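Local structure of metallo-beta-lactamase (Simiduia agarivorans, 6MFI) at residues H75-S80 with K104-S109; G54-V59 with I67-D72. The protein probably hydrolyses the beta-lactam ring of antibiotics, as a class B3 metallo-beta-lactamase with two zinc ions in its active site. All coordinates share one frame; numbering follows the deposited sequence.

Contact 1 (H75-S80 with K104-S109); sequences HVLIDS and KILLHS
D79 turns its carboxylate to S109 with CG anti to its own carbonyl carbon (chi1 -79°), while S109 OG, set between its backbone N and carbonyl carbon (chi1 55°), faces it. Both oxygens are gripped: S109 N reaches D79 OD1 from the syn side at 2.7 Å, somewhat out of the carboxylate plane, and S109 OG gives its proton to the syn lone pair of D79 OD2 at 2.8 Å. OD2 is also hydrogen-bonded to Y210 OH, its principal partner outside the two segments. This pair of bonds ends a parallel pairing of strands, in which L77 N bonds to I105 O at 2.9 Å and L107 N to L77 O at 2.8 Å. V76, I105, I78 and L107 share one face, where V76 CG1 meets L107 CD1 at 3.7 Å. On the other, L77 and L106 lie side by side, their CD2 methyls 3.8 Å apart. S109 packs close to the zinc ligands H110 and H115, and its bonds to D79 are consistent with steadying the chain just ahead of H110. The contact is the strand pairing of a beta-alpha-beta unit whose crossover contains helix 85-95; strands 67-71 and 129-132 flank the pair, and W195 and W197 of strand 193-199 cover I78.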
ATOM      1  N   HIS A  75     -15.707   6.109  -3.787  1.00 13.80           N
ATOM      2  CA  HIS A  75     -14.269   6.204  -3.602  1.00 13.41           C
ATOM      3  C   HIS A  75     -13.651   4.816  -3.496  1.00 13.50           C
ATOM      4  O   HIS A  75     -14.324   3.830  -3.184  1.00 13.08           O
ATOM      5  CB  HIS A  75     -13.917   7.018  -2.347  1.00 12.79           C
ATOM      6  CG  HIS A  75     -14.751   8.247  -2.169  1.00 13.20           C
ATOM      7  ND1 HIS A  75     -15.211   8.997  -3.231  1.00 13.85           N
ATOM      8  CD2 HIS A  75     -15.210   8.859  -1.051  1.00 13.00           C
ATOM      9  CE1 HIS A  75     -15.915  10.018  -2.774  1.00 14.15           C
ATOM     10  NE2 HIS A  75     -15.929   9.957  -1.455  1.00 13.74           N
ATOM     11  N   VAL A  76     -12.350   4.758  -3.764  1.00 13.68           N
ATOM     12  CA  VAL A  76     -11.543   3.560  -3.574  1.00 10.81           C
ATOM     13  C   VAL A  76     -10.542   3.840  -2.463  1.00 10.47           C
ATOM     14  O   VAL A  76      -9.925   4.911  -2.427  1.00 10.42           O
ATOM     15  CB  VAL A  76     -10.824   3.141  -4.872  1.00 11.28           C
ATOM     16  CG1 VAL A  76      -9.996   1.888  -4.643  1.00 13.34           C
ATOM     17  CG2 VAL A  76     -11.832   2.922  -5.990  1.00 14.39           C
ATOM     18  N   LEU A  77     -10.390   2.883  -1.552  1.00  9.85           N
ATOM     19  CA  LEU A  77      -9.490   3.023  -0.414  1.00  9.78           C
ATOM     20  C   LEU A  77      -8.529   1.845  -0.405  1.00  9.64           C
ATOM     21  O   LEU A  77      -8.962   0.689  -0.364  1.00 10.48           O
ATOM     22  CB  LEU A  77     -10.271   3.094   0.901  1.00  9.22           C
ATOM     23  CG  LEU A  77      -9.441   3.157   2.185  1.00  8.96           C
ATOM     24  CD1 LEU A  77      -8.624   4.436   2.230  1.00  9.38           C
ATOM     25  CD2 LEU A  77     -10.343   3.050   3.403  1.00  8.86           C
ATOM     26  N   ILE A  78      -7.232   2.137  -0.447  1.00  9.34           N
ATOM     27  CA  ILE A  78      -6.194   1.114  -0.430  1.00  9.26           C
ATOM     28  C   ILE A  78      -5.607   1.039   0.971  1.00  8.97           C
ATOM     29  O   ILE A  78      -5.245   2.069   1.556  1.00  9.01           O
ATOM     30  CB  ILE A  78      -5.099   1.405  -1.470  1.00  9.63           C
ATOM     31  CG1 ILE A  78      -5.720   1.874  -2.787  1.00 10.09           C
ATOM     32  CG2 ILE A  78      -4.238   0.170  -1.695  1.00  9.66           C
ATOM     33  CD1 ILE A  78      -4.729   2.524  -3.727  1.00 18.97           C
ATOM     34  N   ASP A  79      -5.528  -0.180   1.509  1.00  8.79           N
ATOM     35  CA  ASP A  79      -4.940  -0.475   2.814  1.00  8.84           C
ATOM     36  C   ASP A  79      -5.774   0.089   3.958  1.00  9.58           C
ATOM     37  O   ASP A  79      -6.524   1.056   3.786  1.00  8.90           O
ATOM     38  CB  ASP A  79      -3.501   0.046   2.895  1.00  8.82           C
ATOM     39  CG  ASP A  79      -2.513  -0.860   2.188  1.00  8.96           C
ATOM     40  OD1 ASP A  79      -2.894  -1.995   1.836  1.00  9.61           O
ATOM     41  OD2 ASP A  79      -1.356  -0.438   1.987  1.00  9.38           O
ATOM     42  N   SER A  80      -5.639  -0.519   5.137  1.00  8.51           N
ATOM     43  CA  SER A  80      -6.404  -0.140   6.314  1.00  8.54           C
ATOM     44  C   SER A  80      -5.548   0.160   7.533  1.00  9.89           C
ATOM     45  O   SER A  80      -6.069   0.721   8.504  1.00  8.90           O
ATOM     46  CB  SER A  80      -7.394  -1.255   6.684  1.00  9.78           C
ATOM     47  OG  SER A  80      -6.702  -2.402   7.155  1.00  9.77           O
ATOM     48  N   LYS A 104     -16.586   2.585  -1.858  1.00 11.81           N
ATOM     49  CA  LYS A 104     -17.227   1.423  -2.454  1.00 12.31           C
ATOM     50  C   LYS A 104     -16.278   0.261  -2.704  1.00 12.50           C
ATOM     51  O   LYS A 104     -16.746  -0.873  -2.857  1.00 13.26           O
ATOM     52  CB  LYS A 104     -17.896   1.808  -3.780  1.00 12.91           C
ATOM     53  CG  LYS A 104     -18.808   3.019  -3.692  1.00 13.50           C
ATOM     54  CD  LYS A 104     -19.924   2.804  -2.683  1.00 14.45           C
ATOM     55  CE  LYS A 104     -20.844   4.012  -2.614  1.00 15.78           C
ATOM     56  NZ  LYS A 104     -21.913   3.842  -1.590  1.00 16.17           N
ATOM     57  N   ILE A 105     -14.970   0.503  -2.751  1.00 12.22           N
ATOM     58  CA  ILE A 105     -13.995  -0.529  -3.086  1.00 12.31           C
ATOM     59  C   ILE A 105     -12.820  -0.427  -2.124  1.00 11.21           C
ATOM     60  O   ILE A 105     -12.307   0.668  -1.876  1.00 10.04           O
ATOM     61  CB  ILE A 105     -13.513  -0.405  -4.547  1.00 12.93           C
ATOM     62  CG1 ILE A 105     -14.663  -0.695  -5.514  1.00 14.10           C
ATOM     63  CG2 ILE A 105     -12.346  -1.343  -4.812  1.00 12.18           C
ATOM     64  CD1 ILE A 105     -14.278  -0.596  -6.972  1.00 14.92           C
ATOM     65  N   LEU A 106     -12.400  -1.567  -1.582  1.00 10.71           N
ATOM     66  CA  LEU A 106     -11.229  -1.656  -0.720  1.00 10.68           C
ATOM     67  C   LEU A 106     -10.146  -2.463  -1.424  1.00 11.12           C
ATOM     68  O   LEU A 106     -10.407  -3.570  -1.907  1.00 12.07           O
ATOM     69  CB  LEU A 106     -11.580  -2.305   0.621  1.00  9.26           C
ATOM     70  CG  LEU A 106     -12.475  -1.516   1.576  1.00 10.77           C
ATOM     71  CD1 LEU A 106     -12.892  -2.388   2.745  1.00 10.60           C
ATOM     72  CD2 LEU A 106     -11.770  -0.262   2.068  1.00 10.33           C
ATOM     73  N   LEU A 107      -8.940  -1.907  -1.482  1.00 10.74           N
ATOM     74  CA  LEU A 107      -7.782  -2.577  -2.053  1.00 10.31           C
ATOM     75  C   LEU A 107      -6.701  -2.715  -0.988  1.00  9.76           C
ATOM     76  O   LEU A 107      -6.814  -2.185   0.119  1.00  9.01           O
ATOM     77  CB  LEU A 107      -7.244  -1.818  -3.272  1.00 11.05           C
ATOM     78  CG  LEU A 107      -8.252  -1.513  -4.382  1.00 11.95           C
ATOM     79  CD1 LEU A 107      -7.592  -0.730  -5.507  1.00 12.18           C
ATOM     80  CD2 LEU A 107      -8.878  -2.796  -4.907  1.00 12.80           C
ATOM     81  N   HIS A 108      -5.637  -3.436  -1.337  1.00 10.22           N
ATOM     82  CA  HIS A 108      -4.569  -3.724  -0.393  1.00 10.34           C
ATOM     83  C   HIS A 108      -3.223  -3.678  -1.097  1.00 10.99           C
ATOM     84  O   HIS A 108      -3.127  -3.888  -2.310  1.00 11.13           O
ATOM     85  CB  HIS A 108      -4.755  -5.099   0.266  1.00 10.36           C
ATOM     86  CG  HIS A 108      -4.552  -6.250  -0.671  1.00 10.11           C
ATOM     87  ND1 HIS A 108      -3.302  -6.679  -1.066  1.00 10.17           N
ATOM     88  CD2 HIS A 108      -5.439  -7.063  -1.291  1.00 10.20           C
ATOM     89  CE1 HIS A 108      -3.429  -7.701  -1.892  1.00 10.62           C
ATOM     90  NE2 HIS A 108      -4.716  -7.955  -2.044  1.00 10.66           N
ATOM     91  N   SER A 109      -2.179  -3.405  -0.316  1.00 11.20           N
ATOM     92  CA  SER A 109      -0.811  -3.550  -0.792  1.00 12.01           C
ATOM     93  C   SER A 109      -0.375  -4.999  -0.624  1.00 11.83           C
ATOM     94  O   SER A 109      -0.302  -5.749  -1.603  1.00 11.91           O
ATOM     95  CB  SER A 109       0.129  -2.609  -0.038  1.00 12.22           C
ATOM     96  OG  SER A 109       0.038  -2.809   1.362  1.00 12.41           O
TER

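Contact 2 (G54-V59 with I67-D72); sequences GNTYYV and ILITGD
N55 meets T70 where a beta hairpin of strands 56-58 and 67-71 begins, next to the outermost strand, 50-53, in the mixed sheet of this metallo-beta-lactamase fold. Its amide, with CG between the backbone N and the carbonyl carbon (chi1 64°), reaches across to the neighbouring strand, and N55 ND2 donates to T70 O at 3.0 Å. In return T70 N donates to N55 O, also at 3.0 Å and nearly straight (168°), so the two residues hold each other by backbone and side chain together. ND2 also rests against I69 CG2.

T56 and I69 form a non-hydrogen-bonded antiparallel pair with side chains side by side. T56 CG2 crosses to touch I67 CG2 at 3.8 Å, while OG1 is hydrogen-bonded to NE1 of W197, whose strand 193-199 belongs to the second sheet; the same tryptophan packs on I67 and I69.

Y57 and L68 are the hydrogen-bonded pair: Y57 N donates to L68 O at 2.7 Å, and L68 N returns a bond to Y57 O at 2.9 Å. The tyrosine side chain crosses that of T70 at about a right angle, T70 OG1 lying at the ring edge, and F98 packs on the ring edge-to-face. A water in the plane of the Y57 ring links Y57 OH, 2.7 Å away, to T70 OG1 at 3.0 Å.

Y58, paired with I67, is on the same face as T56. Its ring meets those of F50, nearly parallel, and W33, steeply inclined, and its OH bonds to T61 O.

V59 then packs back across the hairpin, with L77 of strand 74-78 and L96 adding to the apolar cluster; its two methyls, CG1 and CG2, each lie 3.9 Å from L68 CB.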
ATOM      1  N   GLY A  54      -4.873  16.002  -6.874  1.00 21.74           N
ATOM      2  CA  GLY A  54      -6.217  15.888  -7.410  1.00 20.73           C
ATOM      3  C   GLY A  54      -7.193  15.157  -6.507  1.00 19.45           C
ATOM      4  O   GLY A  54      -7.482  15.606  -5.395  1.00 18.59           O
ATOM      5  N   ASN A  55      -7.710  14.028  -6.980  1.00 19.55           N
ATOM      6  CA  ASN A  55      -8.688  13.244  -6.243  1.00 19.81           C
ATOM      7  C   ASN A  55      -8.053  12.269  -5.261  1.00 18.08           C
ATOM      8  O   ASN A  55      -8.781  11.530  -4.591  1.00 17.65           O
ATOM      9  CB  ASN A  55      -9.589  12.475  -7.217  1.00 21.74           C
ATOM     10  CG  ASN A  55      -8.823  11.456  -8.043  1.00 23.88           C
ATOM     11  OD1 ASN A  55      -7.601  11.547  -8.190  1.00 24.92           O
ATOM     12  ND2 ASN A  55      -9.537  10.477  -8.582  1.00 24.44           N
ATOM     13  N   THR A  56      -6.728  12.250  -5.155  1.00 17.36           N
ATOM     14  CA  THR A  56      -6.018  11.282  -4.327  1.00 15.25           C
ATOM     15  C   THR A  56      -5.581  11.938  -3.024  1.00 14.08           C
ATOM     16  O   THR A  56      -5.012  13.035  -3.035  1.00 13.96           O
ATOM     17  CB  THR A  56      -4.805  10.721  -5.072  1.00 15.44           C
ATOM     18  OG1 THR A  56      -5.249   9.989  -6.221  1.00 15.46           O
ATOM     19  CG2 THR A  56      -4.000   9.798  -4.172  1.00 14.54           C
ATOM     20  N   TYR A  57      -5.846  11.264  -1.903  1.00 13.30           N
ATOM     21  CA  TYR A  57      -5.519  11.780  -0.582  1.00 12.21           C
ATOM     22  C   TYR A  57      -4.790  10.720   0.229  1.00 11.64           C
ATOM     23  O   TYR A  57      -4.934   9.518  -0.009  1.00 11.20           O
ATOM     24  CB  TYR A  57      -6.775  12.222   0.185  1.00 12.04           C
ATOM     25  CG  TYR A  57      -7.594  13.288  -0.506  1.00 12.61           C
ATOM     26  CD1 TYR A  57      -8.524  12.954  -1.482  1.00 12.67           C
ATOM     27  CD2 TYR A  57      -7.445  14.628  -0.172  1.00 13.21           C
ATOM     28  CE1 TYR A  57      -9.277  13.926  -2.112  1.00 13.30           C
ATOM     29  CE2 TYR A  57      -8.192  15.606  -0.798  1.00 13.82           C
ATOM     30  CZ  TYR A  57      -9.107  15.250  -1.766  1.00 13.86           C
ATOM     31  OH  TYR A  57      -9.854  16.221  -2.392  1.00 14.56           O
ATOM     32  N   TYR A  58      -4.006  11.184   1.198  1.00 11.79           N
ATOM     33  CA  TYR A  58      -3.377  10.324   2.192  1.00 11.48           C
ATOM     34  C   TYR A  58      -4.232  10.355   3.452  1.00 11.71           C
ATOM     35  O   TYR A  58      -4.437  11.424   4.037  1.00 12.05           O
ATOM     36  CB  TYR A  58      -1.950  10.786   2.489  1.00 11.90           C
ATOM     37  CG  TYR A  58      -1.201   9.922   3.482  1.00 11.66           C
ATOM     38  CD1 TYR A  58      -1.335  10.121   4.853  1.00 11.71           C
ATOM     39  CD2 TYR A  58      -0.350   8.914   3.050  1.00 11.51           C
ATOM     40  CE1 TYR A  58      -0.650   9.335   5.761  1.00 11.62           C
ATOM     41  CE2 TYR A  58       0.340   8.126   3.951  1.00 11.39           C
ATOM     42  CZ  TYR A  58       0.185   8.339   5.305  1.00 11.45           C
ATOM     43  OH  TYR A  58       0.872   7.553   6.204  1.00 11.45           O
ATOM     44  N   VAL A  59      -4.731   9.193   3.864  1.00 11.25           N
ATOM     45  CA  VAL A  59      -5.604   9.096   5.027  1.00 11.08           C
ATOM     46  C   VAL A  59      -5.054   8.114   6.061  1.00 11.08           C
ATOM     47  O   VAL A  59      -5.780   7.670   6.942  1.00 11.34           O
ATOM     48  CB  VAL A  59      -7.039   8.718   4.613  1.00 10.73           C
ATOM     49  CG1 VAL A  59      -7.672   9.840   3.806  1.00 11.25           C
ATOM     50  CG2 VAL A  59      -7.045   7.417   3.826  1.00 10.10           C
ATOM     51  N   ILE A  67      -4.445   5.109   1.187  1.00 10.12           N
ATOM     52  CA  ILE A  67      -4.639   5.982   0.035  1.00 11.04           C
ATOM     53  C   ILE A  67      -6.122   6.021  -0.304  1.00 10.84           C
ATOM     54  O   ILE A  67      -6.732   4.981  -0.586  1.00 10.86           O
ATOM     55  CB  ILE A  67      -3.809   5.515  -1.170  1.00 12.41           C
ATOM     56  CG1 ILE A  67      -2.343   5.341  -0.768  1.00 12.64           C
ATOM     57  CG2 ILE A  67      -3.938   6.500  -2.320  1.00 13.34           C
ATOM     58  CD1 ILE A  67      -1.723   6.584  -0.165  1.00 13.00           C
ATOM     59  N   LEU A  68      -6.696   7.221  -0.288  1.00 11.19           N
ATOM     60  CA  LEU A  68      -8.091   7.446  -0.643  1.00 11.58           C
ATOM     61  C   LEU A  68      -8.161   8.126  -2.003  1.00 12.24           C
ATOM     62  O   LEU A  68      -7.538   9.173  -2.212  1.00 12.83           O
ATOM     63  CB  LEU A  68      -8.795   8.302   0.414  1.00 11.30           C
ATOM     64  CG  LEU A  68     -10.279   8.599   0.182  1.00 10.86           C
ATOM     65  CD1 LEU A  68     -11.137   7.365   0.445  1.00 10.77           C
ATOM     66  CD2 LEU A  68     -10.732   9.766   1.045  1.00 10.75           C
ATOM     67  N   ILE A  69      -8.916   7.530  -2.921  1.00 12.29           N
ATOM     68  CA  ILE A  69      -9.098   8.057  -4.269  1.00 13.34           C
ATOM     69  C   ILE A  69     -10.588   8.268  -4.487  1.00 13.36           C
ATOM     70  O   ILE A  69     -11.361   7.302  -4.493  1.00 12.57           O
ATOM     71  CB  ILE A  69      -8.509   7.116  -5.332  1.00 13.24           C
ATOM     72  CG1 ILE A  69      -7.021   6.888  -5.065  1.00 12.81           C
ATOM     73  CG2 ILE A  69      -8.720   7.690  -6.725  1.00 13.85           C
ATOM     74  CD1 ILE A  69      -6.526   5.532  -5.498  1.00 12.68           C
ATOM     75  N   THR A  70     -10.988   9.523  -4.669  1.00 13.88           N
ATOM     76  CA  THR A  70     -12.392   9.901  -4.729  1.00 14.26           C
ATOM     77  C   THR A  70     -12.860  10.031  -6.173  1.00 14.84           C
ATOM     78  O   THR A  70     -12.112  10.490  -7.041  1.00 14.27           O
ATOM     79  CB  THR A  70     -12.629  11.220  -3.991  1.00 14.72           C
ATOM     80  OG1 THR A  70     -11.925  12.276  -4.660  1.00 15.44           O
ATOM     81  CG2 THR A  70     -12.134  11.120  -2.558  1.00 14.25           C
ATOM     82  N   GLY A  71     -14.111   9.634  -6.420  1.00 15.34           N
ATOM     83  CA  GLY A  71     -14.708   9.731  -7.736  1.00 17.40           C
ATOM     84  C   GLY A  71     -16.162  10.152  -7.641  1.00 19.19           C
ATOM     85  O   GLY A  71     -16.694  10.363  -6.550  1.00 19.18           O
ATOM     86  N   ASP A  72     -16.796  10.269  -8.809  1.00 20.84           N
ATOM     87  CA  ASP A  72     -18.185  10.704  -8.872  1.00 22.78           C
ATOM     88  C   ASP A  72     -19.176   9.606  -8.504  1.00 22.15           C
ATOM     89  O   ASP A  72     -20.352   9.911  -8.274  1.00 22.57           O
ATOM     90  CB  ASP A  72     -18.518  11.235 -10.270  1.00 25.68           C
ATOM     91  CG  ASP A  72     -17.951  10.369 -11.378  1.00 27.79           C
ATOM     92  OD1 ASP A  72     -17.070  10.853 -12.116  1.00 29.01           O
ATOM     93  OD2 ASP A  72     -18.387   9.206 -11.511  1.00 28.24           O
TER
HETATM   94  O   HOH W   1     -11.406  15.223  -4.424  1.00 18.61           O

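From the N terminus, contact 2 comes first: the chain runs along 54-59, turns through seven residues and returns as 67-72, closing a short hairpin. A tight turn then leads into strand 74-78, and contact 1 closes a longer excursion through helix 85-95. The two contacts follow in series, neither nested nor crossed. They lie in one sheet, where strand 74-78 is placed between 67-71 and 103-107: V76 N probably bonds to I69 O at 2.8 Å and I78 N to I67 O at 2.9 Å. The antiparallel hairpin is thus joined to the parallel strands, and strand 103-107 runs on into the zinc ligands from H110.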